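Local coordinates for probable FAD-dependent oxidoreductase PA4991 (Pseudomonas aeruginosa PAO1, PDB 5EZ7), which probably functions as a monomeric FAD-dependent oxidoreductase of the DAO family, with a physiological substrate that is still unknown, at residues L167-G175 / A373-P381; P251-T259 / V268-A276. All blocks are in the same frame, centred on the assembly; numbering follows the deposited sequence.

Interaction 1: L167-G175 / A373-P381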
# COMPACT_ATOMS: atom_id res chain seq x y z
N LEU A 167 -11.55 -11.79 1.64
CA LEU A 167 -11.12 -12.41 2.93
C LEU A 167 -11.68 -11.73 4.17
O LEU A 167 -11.69 -12.33 5.23
CB LEU A 167 -9.58 -12.44 3.02
CG LEU A 167 -8.92 -13.40 2.03
CD1 LEU A 167 -7.42 -13.23 2.06
CD2 LEU A 167 -9.30 -14.84 2.30
N ALA A 168 -12.11 -10.47 4.03
CA ALA A 168 -12.76 -9.73 5.09
C ALA A 168 -14.12 -10.26 5.38
O ALA A 168 -14.60 -10.06 6.48
CB ALA A 168 -12.91 -8.26 4.72
N GLY A 169 -14.75 -10.88 4.39
CA GLY A 169 -16.13 -11.37 4.55
C GLY A 169 -17.10 -10.25 4.94
O GLY A 169 -17.13 -9.18 4.32
N ASP A 170 -17.84 -10.48 6.03
CA ASP A 170 -18.86 -9.53 6.53
C ASP A 170 -18.32 -8.46 7.48
O ASP A 170 -19.10 -7.64 7.98
CB ASP A 170 -19.98 -10.30 7.23
CG ASP A 170 -19.45 -11.24 8.30
OD1 ASP A 170 -18.49 -11.98 7.95
OD2 ASP A 170 -19.98 -11.28 9.44
N SER A 171 -17.01 -8.44 7.72
CA SER A 171 -16.43 -7.47 8.64
C SER A 171 -16.46 -6.02 8.12
O SER A 171 -16.30 -5.09 8.91
CB SER A 171 -14.99 -7.87 9.04
OG SER A 171 -14.07 -7.87 7.95
N LEU A 172 -16.67 -5.83 6.82
CA LEU A 172 -16.48 -4.52 6.22
C LEU A 172 -17.61 -3.53 6.44
O LEU A 172 -18.76 -3.81 6.09
CB LEU A 172 -16.28 -4.67 4.73
CG LEU A 172 -15.06 -5.44 4.28
CD1 LEU A 172 -15.10 -5.50 2.75
CD2 LEU A 172 -13.79 -4.81 4.80
N LEU A 173 -17.26 -2.35 6.95
CA LEU A 173 -18.23 -1.33 7.24
C LEU A 173 -17.83 0.04 6.69
O LEU A 173 -16.81 0.62 7.09
CB LEU A 173 -18.43 -1.25 8.75
CG LEU A 173 -19.35 -0.12 9.23
CD1 LEU A 173 -20.78 -0.23 8.74
CD2 LEU A 173 -19.31 -0.12 10.74
N ALA A 174 -18.67 0.57 5.81
CA ALA A 174 -18.65 1.99 5.48
C ALA A 174 -19.13 2.81 6.67
O ALA A 174 -20.28 2.73 7.04
CB ALA A 174 -19.54 2.28 4.25
N GLY A 175 -18.25 3.64 7.21
CA GLY A 175 -18.60 4.60 8.24
C GLY A 175 -17.80 5.88 8.11
O GLY A 175 -16.60 5.85 7.92
N ALA A 373 -23.50 -12.80 15.65
CA ALA A 373 -23.18 -12.58 14.23
C ALA A 373 -23.43 -11.11 13.83
O ALA A 373 -24.32 -10.44 14.37
CB ALA A 373 -24.00 -13.52 13.36
N LEU A 374 -22.62 -10.61 12.92
CA LEU A 374 -22.83 -9.24 12.43
C LEU A 374 -24.10 -9.21 11.59
O LEU A 374 -24.36 -10.18 10.87
CB LEU A 374 -21.63 -8.79 11.60
CG LEU A 374 -20.33 -8.68 12.43
CD1 LEU A 374 -19.08 -8.60 11.58
CD2 LEU A 374 -20.39 -7.52 13.42
N PRO A 375 -24.90 -8.12 11.67
CA PRO A 375 -26.03 -7.97 10.73
C PRO A 375 -25.50 -7.59 9.35
O PRO A 375 -24.30 -7.62 9.12
CB PRO A 375 -26.84 -6.81 11.34
CG PRO A 375 -25.80 -5.96 12.00
CD PRO A 375 -24.79 -6.94 12.57
N GLN A 376 -26.40 -7.24 8.44
CA GLN A 376 -26.01 -6.60 7.19
C GLN A 376 -25.55 -5.19 7.52
O GLN A 376 -26.16 -4.49 8.34
CB GLN A 376 -27.15 -6.55 6.18
CG GLN A 376 -27.73 -7.90 5.71
CD GLN A 376 -26.87 -8.62 4.68
OE1 GLN A 376 -27.28 -8.81 3.52
NE2 GLN A 376 -25.68 -9.04 5.10
N LEU A 377 -24.47 -4.80 6.88
CA LEU A 377 -23.83 -3.51 7.11
C LEU A 377 -23.61 -2.81 5.78
O LEU A 377 -23.39 -3.49 4.80
CB LEU A 377 -22.49 -3.72 7.82
CG LEU A 377 -22.62 -4.34 9.22
CD1 LEU A 377 -21.25 -4.68 9.78
CD2 LEU A 377 -23.36 -3.45 10.21
N PRO A 378 -23.70 -1.46 5.75
CA PRO A 378 -23.31 -0.75 4.53
C PRO A 378 -21.80 -0.98 4.24
O PRO A 378 -20.99 -1.05 5.15
CB PRO A 378 -23.65 0.71 4.84
CG PRO A 378 -23.80 0.81 6.31
CD PRO A 378 -24.24 -0.54 6.78
N ARG A 379 -21.48 -1.18 2.96
CA ARG A 379 -20.18 -1.67 2.58
C ARG A 379 -19.41 -0.58 1.86
O ARG A 379 -19.97 0.14 1.03
CB ARG A 379 -20.29 -2.90 1.71
CG ARG A 379 -21.13 -3.98 2.36
CD ARG A 379 -20.94 -5.32 1.68
NE ARG A 379 -20.08 -6.14 2.51
CZ ARG A 379 -18.93 -6.71 2.15
NH1 ARG A 379 -18.42 -6.60 0.91
NH2 ARG A 379 -18.27 -7.41 3.06
N PRO A 380 -18.13 -0.44 2.19
CA PRO A 380 -17.33 0.54 1.46
C PRO A 380 -17.10 0.10 -0.01
O PRO A 380 -17.11 -1.10 -0.29
CB PRO A 380 -16.01 0.58 2.26
CG PRO A 380 -15.92 -0.75 2.92
CD PRO A 380 -17.34 -1.28 3.09
N PRO A 381 -16.98 1.06 -0.94
CA PRO A 381 -16.59 0.70 -2.30
C PRO A 381 -15.08 0.47 -2.45
O PRO A 381 -14.33 0.88 -1.61
CB PRO A 381 -17.07 1.91 -3.13
CG PRO A 381 -17.19 3.04 -2.17
CD PRO A 381 -17.30 2.50 -0.80
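Arg379 and Leu172 bury the largest areas in this contact, where an extended, proline-rich loop runs past a short strand. The CA atom of Arg379 starts its side chain away from 167-175, but a bend at chi3 (103°) turns the guanidinium back across Leu172. CB of Leu172 sits over one face of that group, 3.8 Å from Arg379 NH2, and Leu172 CD1 is 3.7 Å from the same nitrogen. The carbonyl of Gly169, just past the end of helix 157-168, lies close to the guanidinium edge, near its plane, but at an angle poor for a hydrogen bond.

Leu172 CB also meets Pro380 CD at 3.9 Å, so that this one carbon touches both the guanidinium and the proline ring. Ala174 closes the far end: its methyl group packs against the Arg379-Pro380 peptide, with CB 3.7 Å from Arg379 C. Its N-H donates the one hydrogen bond across the segments, to Pro378 O at 2.9 Å and 157°, approaching from above the carbonyl plane. The same oxygen receives a CA-H...O contact from Leu173, so one carbonyl oxygen meets two consecutive strand residues. Leu173 CD1 comes back to lie 4.0 Å from Pro378 CD.

Strand 172-174 is an outermost strand of the six-stranded, mostly parallel nucleotide-binding sheet, and it pairs with strand 33-37 through backbone bonds of Leu173 with Leu35 and Glu37. On the 167-175 side, Ser171 OG bonds to Asn23 of helix 17-28. Residues 373-381, in the loop between helices 350-364 and 386-389, run along the margin of the sheet: Leu374 reaches Val34 and Leu6, and Pro380 touches Glu37.

Interaction 2: P251-T259 / V268-A276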
# COMPACT_ATOMS: atom_id res chain seq x y z
N PRO A 251 22.78 6.17 -4.52
CA PRO A 251 22.00 5.00 -4.09
C PRO A 251 20.59 4.91 -4.68
O PRO A 251 20.15 3.82 -5.07
CB PRO A 251 21.90 5.17 -2.56
CG PRO A 251 23.04 6.06 -2.19
CD PRO A 251 23.26 6.96 -3.37
N LYS A 252 19.91 6.05 -4.78
CA LYS A 252 18.48 6.06 -5.07
C LYS A 252 18.12 6.00 -6.56
O LYS A 252 18.86 6.53 -7.40
CB LYS A 252 17.85 7.28 -4.42
CG LYS A 252 18.04 7.27 -2.91
CD LYS A 252 16.76 7.56 -2.17
CE LYS A 252 16.95 7.35 -0.68
NZ LYS A 252 15.78 7.92 0.04
N PRO A 253 16.98 5.34 -6.90
CA PRO A 253 16.59 5.32 -8.31
C PRO A 253 16.35 6.72 -8.88
O PRO A 253 15.68 7.54 -8.24
CB PRO A 253 15.26 4.53 -8.31
CG PRO A 253 15.22 3.83 -7.00
CD PRO A 253 16.02 4.64 -6.04
N ARG A 254 16.90 6.97 -10.06
CA ARG A 254 16.66 8.17 -10.87
C ARG A 254 15.17 8.24 -11.23
O ARG A 254 14.48 9.22 -10.94
CB ARG A 254 17.57 8.08 -12.12
CG ARG A 254 17.63 9.27 -13.09
CD ARG A 254 19.06 9.40 -13.67
NE ARG A 254 19.18 10.11 -14.96
CZ ARG A 254 19.29 11.44 -15.14
NH1 ARG A 254 19.40 11.92 -16.39
NH2 ARG A 254 19.28 12.29 -14.10
N ILE A 255 14.68 7.15 -11.83
CA ILE A 255 13.27 6.89 -12.05
C ILE A 255 12.98 5.45 -11.71
O ILE A 255 13.88 4.60 -11.80
CB ILE A 255 12.84 7.13 -13.51
CG1 ILE A 255 13.51 6.14 -14.48
CG2 ILE A 255 13.19 8.56 -13.94
CD1 ILE A 255 12.82 6.03 -15.83
N THR A 256 11.73 5.20 -11.33
CA THR A 256 11.20 3.85 -11.06
C THR A 256 9.99 3.67 -12.02
O THR A 256 9.02 4.42 -11.94
CB THR A 256 10.83 3.66 -9.52
OG1 THR A 256 12.03 3.59 -8.74
CG2 THR A 256 10.07 2.37 -9.24
N VAL A 257 10.07 2.70 -12.93
CA VAL A 257 8.98 2.42 -13.86
C VAL A 257 8.22 1.16 -13.48
O VAL A 257 8.81 0.11 -13.29
CB VAL A 257 9.46 2.23 -15.32
CG1 VAL A 257 8.28 2.12 -16.28
CG2 VAL A 257 10.33 3.39 -15.75
N THR A 258 6.90 1.28 -13.43
CA THR A 258 6.00 0.11 -13.46
C THR A 258 5.00 0.26 -14.60
O THR A 258 4.63 1.38 -14.97
CB THR A 258 5.32 -0.05 -12.10
OG1 THR A 258 4.77 1.21 -11.65
CG2 THR A 258 6.36 -0.52 -11.08
N THR A 259 4.60 -0.85 -15.21
CA THR A 259 3.62 -0.85 -16.31
C THR A 259 2.26 -1.39 -15.85
O THR A 259 2.19 -2.46 -15.25
CB THR A 259 4.13 -1.67 -17.51
OG1 THR A 259 5.37 -1.11 -17.91
CG2 THR A 259 3.13 -1.62 -18.73
N VAL A 268 -0.13 1.82 -19.23
CA VAL A 268 0.34 3.04 -18.64
C VAL A 268 1.66 2.74 -17.95
O VAL A 268 1.77 1.74 -17.23
CB VAL A 268 -0.67 3.61 -17.61
CG1 VAL A 268 -0.13 4.87 -16.95
CG2 VAL A 268 -2.01 3.92 -18.28
N TRP A 269 2.64 3.60 -18.20
CA TRP A 269 3.89 3.60 -17.47
C TRP A 269 3.75 4.61 -16.35
O TRP A 269 3.52 5.78 -16.60
CB TRP A 269 5.08 4.06 -18.34
CG TRP A 269 5.70 3.03 -19.21
CD1 TRP A 269 5.55 1.68 -19.13
CD2 TRP A 269 6.64 3.27 -20.27
NE1 TRP A 269 6.33 1.06 -20.08
CE2 TRP A 269 7.01 2.02 -20.79
CE3 TRP A 269 7.21 4.44 -20.83
CZ2 TRP A 269 7.92 1.89 -21.87
CZ3 TRP A 269 8.11 4.31 -21.90
CH2 TRP A 269 8.46 3.04 -22.39
N TYR A 270 3.96 4.14 -15.14
CA TYR A 270 3.84 4.92 -13.93
C TYR A 270 5.26 5.19 -13.43
O TYR A 270 6.03 4.24 -13.20
CB TYR A 270 3.03 4.09 -12.93
CG TYR A 270 2.52 4.79 -11.71
CD1 TYR A 270 2.19 6.12 -11.71
CD2 TYR A 270 2.29 4.06 -10.54
CE1 TYR A 270 1.69 6.74 -10.56
CE2 TYR A 270 1.80 4.67 -9.40
CZ TYR A 270 1.50 6.02 -9.41
OH TYR A 270 1.00 6.63 -8.27
N LEU A 271 5.60 6.47 -13.27
CA LEU A 271 6.94 6.87 -12.94
C LEU A 271 7.07 7.46 -11.55
O LEU A 271 6.57 8.56 -11.30
CB LEU A 271 7.47 7.90 -13.94
CG LEU A 271 7.28 7.75 -15.45
CD1 LEU A 271 7.97 8.92 -16.15
CD2 LEU A 271 7.83 6.45 -16.00
N GLY A 272 7.82 6.76 -10.70
CA GLY A 272 8.28 7.28 -9.39
C GLY A 272 9.78 7.43 -9.36
O GLY A 272 10.41 7.68 -10.41
N GLY A 273 10.36 7.24 -8.18
CA GLY A 273 11.76 7.53 -7.95
C GLY A 273 12.07 9.00 -7.65
O GLY A 273 11.22 9.74 -7.15
N ASP A 274 13.28 9.41 -7.97
CA ASP A 274 13.79 10.73 -7.62
C ASP A 274 13.14 11.84 -8.46
O ASP A 274 13.08 13.00 -8.03
CB ASP A 274 15.33 10.78 -7.80
CG ASP A 274 15.96 12.12 -7.32
OD1 ASP A 274 16.15 12.30 -6.10
OD2 ASP A 274 16.25 12.99 -8.19
N ILE A 275 12.67 11.50 -9.65
CA ILE A 275 11.91 12.44 -10.45
C ILE A 275 10.58 12.85 -9.76
O ILE A 275 10.10 13.96 -9.97
CB ILE A 275 11.62 11.90 -11.88
CG1 ILE A 275 11.22 13.04 -12.82
CG2 ILE A 275 10.55 10.81 -11.85
CD1 ILE A 275 10.69 12.59 -14.16
N ALA A 276 10.01 11.95 -8.95
CA ALA A 276 8.79 12.24 -8.20
C ALA A 276 9.04 12.82 -6.82
O ALA A 276 8.08 13.14 -6.17
CB ALA A 276 7.95 11.00 -8.08
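Strands 255-259 and 268-272 run antiparallel, their axes 4.6 Å apart at closest approach and 155° between directions, with two hydrogen-bonded pairs, Thr256-Gly272 and Thr258-Tyr270, each closed by two backbone bonds. The Tyr270 N to Thr258 O bond is nearly straight, at 2.8 Å and 176°. Beyond Gly272 the pairing gives way to a turn in which the amides of Asp274 and Ile275 bond to Pro253 O and Arg254 O respectively; a positive phi at Gly273 accompanies this change.

On one face Val257, whose CG1 is anti to the backbone N, sets that methyl over the Trp269 indole, a CH-pi contact 4.2 Å from the five-membered ring centroid and 20° off its normal. Its other methyl, CG2, lies 4.0 Å from Leu271 CD2. Thr259 OG1 comes to the indole edge, 3.1 Å from Trp269 CD1, while Trp269 NE1 bonds to Lys240 O and Thr259 OG1 to Leu242 O. Leu296 and Ala292 of helix 285-299 back this face.

The opposite face carries Thr258 and Tyr270 side by side, with Thr258 OG1 3.6 Å from Tyr270 CB. Thr258 OG1 is hydrogen-bonded to Gln50, an FAD-binding residue, and Tyr270 OH to Lys48 O. The two segments form a beta hairpin, strands 255-261 and 267-272, within the large mixed sheet, and Tyr270 touches the FAD as part of its pocket.

Interactions 1 and 2 occupy opposite sides of the chain's centre, with centres 36 Å apart and nearest atoms about 18 Å apart, so they do not touch. In sequence, the hairpin of interaction 2 falls between the two segments of interaction 1. The shared reference point is FAD. In interaction 1 the side chain of Pro380 is about 8 Å from the cofactor and about 4 Å from that of FAD-binding Glu37, a second-shell position. In interaction 2 the side chain of Tyr270 comes within about 4 Å of FAD, directly in the pocket. Interaction 1 thus lies at the edge of the six-stranded sheet and interaction 2 within the eight-stranded one.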